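Colicin-B (Escherichia coli, PDB 1RH1) kills Escherichia coli and closely related bacteria by forming a channel that depolarises the cytoplasmic membrane and dissipates cellular energy. Local coordinates at residues T104-G109 with R119-S124; R170-M175 with A183-I188. All blocks are in the same frame, centred on the assembly; numbering follows the deposited sequence.

How the interactions relate
Both interactions are buried and reach the same antiparallel sheet. They share no segment, but strands 121-128 and 179-186 are neighbours in that sheet. Ala121 N lies 2.6 Å from Gly186 O and Val123 O lies 3.0 Å from Ile184 N, both probable hydrogen bonds. Interaction 1 lays a helix on one face of the sheet, and its chemistry is purely apolar. Interaction 2 lies within the sheet and rests on four backbone hydrogen bonds, with side-chain packing on both faces. Helix 99-110 is one partner of interaction 1 and also packs on Leu171 and Ile184 of interaction 2. The two centres are about 8 Å apart.

Interaction 1 (T104-G109 with R119-S124); sequences TVLENG and RPAAVS
Val105 and Leu106 of the helix meet Val123 and Ala121 of the strand through aliphatic carbons. The side chains of Val105 and Val123 cross at about a right angle. Val105 CG1 sits 3.7 Å from Val123 CG2. Val105 CB lies 3.9 Å from Val123 CG1, so both branches of Val123 are in use. In Val123, CG1 is anti to the backbone N (chi1 -177°), and CG2 lies beside that N. Val123 CG2 also touches the helix backbone, 3.7 Å from Leu106 N. Leu106 runs past Val123 in the opposite direction, with Leu106 CB 4.1 Å from Val123 CG2. Its tip goes on to Ala121, two residues earlier on the same side of the strand. There Leu106 CD2 touches Ala121 CB at 3.7 Å and lies 3.8 Å from Ala121 O.

This is a helix packed on the face of an antiparallel sheet. The helix and strand segments run at 149° to each other, with their axes 7.8 Å apart. Ala121 and Val123 point to the helix, while Ala122 between them points to the opposite face. The side chain of Ala121 is a single methyl, and Leu106 meets it with CD2.

Around this first shell, Tyr254 of strand 252-256 touches both Leu106 and Ala121, and Tyr169 of strand 169-176 also packs on Leu106. Backbone hydrogen bonds fix the strand on its two edges, from Ala121 and Val123 to strand 179-186 and from Ala122 to Val255. Further out, before the strand begins, the side chains of Pro120 and Arg119 touch Asp17 and Thr18 of the TonB box, and Arg119 NE forms a salt bridge to Glu256 OE1.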
# COMPACT_ATOMS: atom_id res chain seq x y z
N THR A 104 22.73 6.86 -7.32
CA THR A 104 23.52 7.42 -6.24
C THR A 104 22.66 8.30 -5.36
O THR A 104 22.77 8.16 -4.16
CB THR A 104 24.65 8.24 -6.79
OG1 THR A 104 25.48 7.35 -7.49
CG2 THR A 104 25.45 8.89 -5.72
N VAL A 105 21.78 9.16 -5.89
CA VAL A 105 20.88 9.95 -5.06
C VAL A 105 19.87 9.05 -4.37
O VAL A 105 19.55 9.30 -3.20
CB VAL A 105 20.18 10.98 -5.95
CG1 VAL A 105 19.12 11.77 -5.21
CG2 VAL A 105 21.24 11.94 -6.44
N LEU A 106 19.39 7.98 -5.02
CA LEU A 106 18.43 7.08 -4.40
C LEU A 106 19.08 6.41 -3.22
O LEU A 106 18.52 6.53 -2.14
CB LEU A 106 17.98 6.00 -5.30
CG LEU A 106 16.53 5.62 -5.32
CD1 LEU A 106 16.51 4.20 -5.75
CD2 LEU A 106 15.85 5.69 -3.99
N GLU A 107 20.25 5.77 -3.38
CA GLU A 107 20.98 5.09 -2.30
C GLU A 107 21.26 6.00 -1.11
O GLU A 107 20.88 5.69 0.02
CB GLU A 107 22.29 4.55 -2.83
CG GLU A 107 22.19 3.40 -3.83
CD GLU A 107 23.51 2.88 -4.43
OE1 GLU A 107 23.47 1.86 -5.13
OE2 GLU A 107 24.58 3.47 -4.23
N ASN A 108 21.89 7.15 -1.36
CA ASN A 108 22.11 8.19 -0.37
C ASN A 108 20.82 8.58 0.33
O ASN A 108 20.78 8.54 1.56
CB ASN A 108 22.67 9.46 -0.97
CG ASN A 108 24.14 9.42 -1.37
OD1 ASN A 108 24.78 10.45 -1.46
ND2 ASN A 108 24.74 8.27 -1.62
N GLY A 109 19.73 8.90 -0.35
CA GLY A 109 18.53 9.31 0.35
C GLY A 109 17.90 8.22 1.19
O GLY A 109 17.18 8.50 2.15
N ARG A 119 6.46 2.21 0.95
CA ARG A 119 6.28 2.65 -0.41
C ARG A 119 7.62 3.02 -0.96
O ARG A 119 8.41 3.68 -0.26
CB ARG A 119 5.36 3.84 -0.45
CG ARG A 119 3.93 3.39 -0.62
CD ARG A 119 2.99 4.52 -1.01
NE ARG A 119 3.52 5.21 -2.17
CZ ARG A 119 3.24 4.89 -3.42
NH1 ARG A 119 2.42 3.90 -3.76
NH2 ARG A 119 3.90 5.57 -4.35
N PRO A 120 7.91 2.66 -2.22
CA PRO A 120 9.22 2.77 -2.81
C PRO A 120 9.68 4.22 -2.86
O PRO A 120 8.91 5.13 -2.55
CB PRO A 120 9.03 2.11 -4.14
CG PRO A 120 7.68 2.56 -4.53
CD PRO A 120 6.94 2.35 -3.25
N ALA A 121 10.96 4.47 -3.15
CA ALA A 121 11.48 5.82 -3.24
C ALA A 121 11.96 6.01 -4.67
O ALA A 121 12.38 5.05 -5.32
CB ALA A 121 12.63 5.99 -2.29
N ALA A 122 11.93 7.24 -5.19
CA ALA A 122 12.27 7.44 -6.57
C ALA A 122 13.14 8.63 -6.81
O ALA A 122 13.04 9.62 -6.10
CB ALA A 122 11.01 7.62 -7.38
N VAL A 123 14.02 8.52 -7.81
CA VAL A 123 14.79 9.63 -8.29
C VAL A 123 14.80 9.64 -9.83
O VAL A 123 15.19 8.67 -10.46
CB VAL A 123 16.24 9.54 -7.73
CG1 VAL A 123 17.00 10.77 -8.20
CG2 VAL A 123 16.29 9.57 -6.20
N SER A 124 14.39 10.72 -10.51
CA SER A 124 14.37 10.79 -11.97
C SER A 124 15.72 10.78 -12.70
O SER A 124 16.66 11.38 -12.19
CB SER A 124 13.63 12.05 -12.42
OG SER A 124 14.28 13.22 -11.95

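Interaction 2 (R170-M175 with A183-I188); sequences RLTDLM and AIIGGI
Ile185 lies beside Arg170 on the neighbouring strand, and the two side chains point the same way. From CB, which projects to the face shared with Arg170 and Thr172, the Ile185 chain turns back toward the partner strand. CG1 stands between the backbone N and the carbonyl carbon (chi1 50°). There Ile185 CG1 meets Arg170 CB at 3.5 Å and lies 3.7 Å from Arg170 O. The tip, CD1, touches two polar groups. It is 3.4 Å from Thr172 OG1, whose side chain crosses that of Ile185 at about a right angle. Ile185 CD1 is also 3.5 Å from Arg170 NH2, approached obliquely to the guanidinium. Two carboxylates outside these strands hold that group: NE bridges to Asp267, and NH2 bridges to Asp17 of the TonB box. Further along the Ile185 face, Ala183 CB meets Leu174 CG at 4.0 Å.

On the other face, Leu171 CD1 packs against Ile184 CG1, also at 4.0 Å. Helix 99-110 covers this side, with Val99 on Leu171 and Ala102 and Arg103 on Ile184.

Backbone hydrogen bonds set this register. Arg170 and Ile185 form one hydrogen-bonded pair, with Ile185 N 2.9 Å from Arg170 O. Thr172 and Ala183 form the other, and its Ala183 N to Thr172 O bond is the straighter, at 162° on the hydrogen. Leu171 and Ile184 make the non-hydrogen-bonded pair between them. Such a ladder joins the two arms of an antiparallel beta hairpin, here strands 169-176 and 179-186.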
# COMPACT_ATOMS: atom_id res chain seq x y z
N ARG A 170 14.30 -0.76 -9.77
CA ARG A 170 13.45 -0.86 -10.93
C ARG A 170 13.51 0.43 -11.70
O ARG A 170 13.74 1.50 -11.16
CB ARG A 170 12.03 -1.12 -10.53
CG ARG A 170 11.79 -2.59 -10.20
CD ARG A 170 10.33 -2.91 -9.90
NE ARG A 170 9.50 -2.72 -11.06
CZ ARG A 170 8.32 -2.10 -11.05
NH1 ARG A 170 7.66 -1.99 -12.18
NH2 ARG A 170 7.77 -1.56 -9.96
N LEU A 171 13.35 0.33 -13.01
CA LEU A 171 13.29 1.49 -13.86
C LEU A 171 11.88 1.63 -14.43
O LEU A 171 11.44 0.82 -15.24
CB LEU A 171 14.35 1.28 -14.93
CG LEU A 171 15.71 1.90 -14.75
CD1 LEU A 171 16.30 1.63 -13.41
CD2 LEU A 171 16.57 1.35 -15.82
N THR A 172 11.11 2.61 -13.98
CA THR A 172 9.74 2.88 -14.45
C THR A 172 9.50 4.38 -14.56
O THR A 172 10.47 5.13 -14.64
CB THR A 172 8.65 2.34 -13.51
OG1 THR A 172 8.94 2.78 -12.19
CG2 THR A 172 8.55 0.84 -13.58
N ASP A 173 8.26 4.88 -14.56
CA ASP A 173 8.10 6.31 -14.73
C ASP A 173 7.43 6.99 -13.56
O ASP A 173 6.88 6.33 -12.68
CB ASP A 173 7.36 6.59 -16.07
CG ASP A 173 5.86 6.43 -16.20
OD1 ASP A 173 5.25 5.57 -15.57
OD2 ASP A 173 5.29 7.18 -16.98
N LEU A 174 7.56 8.31 -13.51
CA LEU A 174 7.14 9.14 -12.40
C LEU A 174 6.32 10.31 -12.87
O LEU A 174 6.82 11.25 -13.52
CB LEU A 174 8.33 9.74 -11.65
CG LEU A 174 8.63 9.42 -10.25
CD1 LEU A 174 9.29 10.62 -9.69
CD2 LEU A 174 7.39 9.06 -9.47
N MET A 175 5.06 10.28 -12.48
CA MET A 175 4.22 11.41 -12.79
C MET A 175 4.50 12.50 -11.77
O MET A 175 4.12 12.39 -10.61
CB MET A 175 2.78 10.95 -12.73
CG MET A 175 1.89 11.44 -13.86
SD MET A 175 2.48 11.02 -15.50
CE MET A 175 2.51 12.75 -15.74
N ALA A 183 12.17 7.39 -13.92
CA ALA A 183 12.89 7.30 -12.66
C ALA A 183 13.39 5.94 -12.26
O ALA A 183 13.00 4.95 -12.85
CB ALA A 183 12.02 7.73 -11.53
N ILE A 184 14.25 5.88 -11.23
CA ILE A 184 14.69 4.62 -10.66
C ILE A 184 14.05 4.46 -9.30
O ILE A 184 14.29 5.24 -8.39
CB ILE A 184 16.23 4.58 -10.56
CG1 ILE A 184 16.62 3.31 -9.84
CG2 ILE A 184 16.78 5.81 -9.87
CD1 ILE A 184 18.12 3.21 -9.64
N ILE A 185 13.21 3.46 -9.13
CA ILE A 185 12.62 3.27 -7.83
C ILE A 185 13.34 2.21 -7.04
O ILE A 185 14.11 1.41 -7.55
CB ILE A 185 11.13 2.92 -7.98
CG1 ILE A 185 10.83 1.81 -8.95
CG2 ILE A 185 10.48 4.17 -8.50
CD1 ILE A 185 9.34 1.45 -9.08
N GLY A 186 13.14 2.22 -5.75
CA GLY A 186 13.77 1.26 -4.86
C GLY A 186 13.34 1.50 -3.43
O GLY A 186 12.47 2.33 -3.18
N GLY A 187 13.92 0.76 -2.49
CA GLY A 187 13.65 1.04 -1.09
C GLY A 187 12.78 0.05 -0.36
O GLY A 187 13.01 -0.16 0.83
N ILE A 188 11.71 -0.48 -0.98
CA ILE A 188 10.91 -1.54 -0.37
C ILE A 188 11.17 -2.83 -1.15
O ILE A 188 11.82 -2.87 -2.20
CB ILE A 188 9.37 -1.23 -0.40
CG1 ILE A 188 8.78 -1.09 -1.79
CG2 ILE A 188 9.17 0.04 0.40
CD1 ILE A 188 7.28 -0.75 -1.80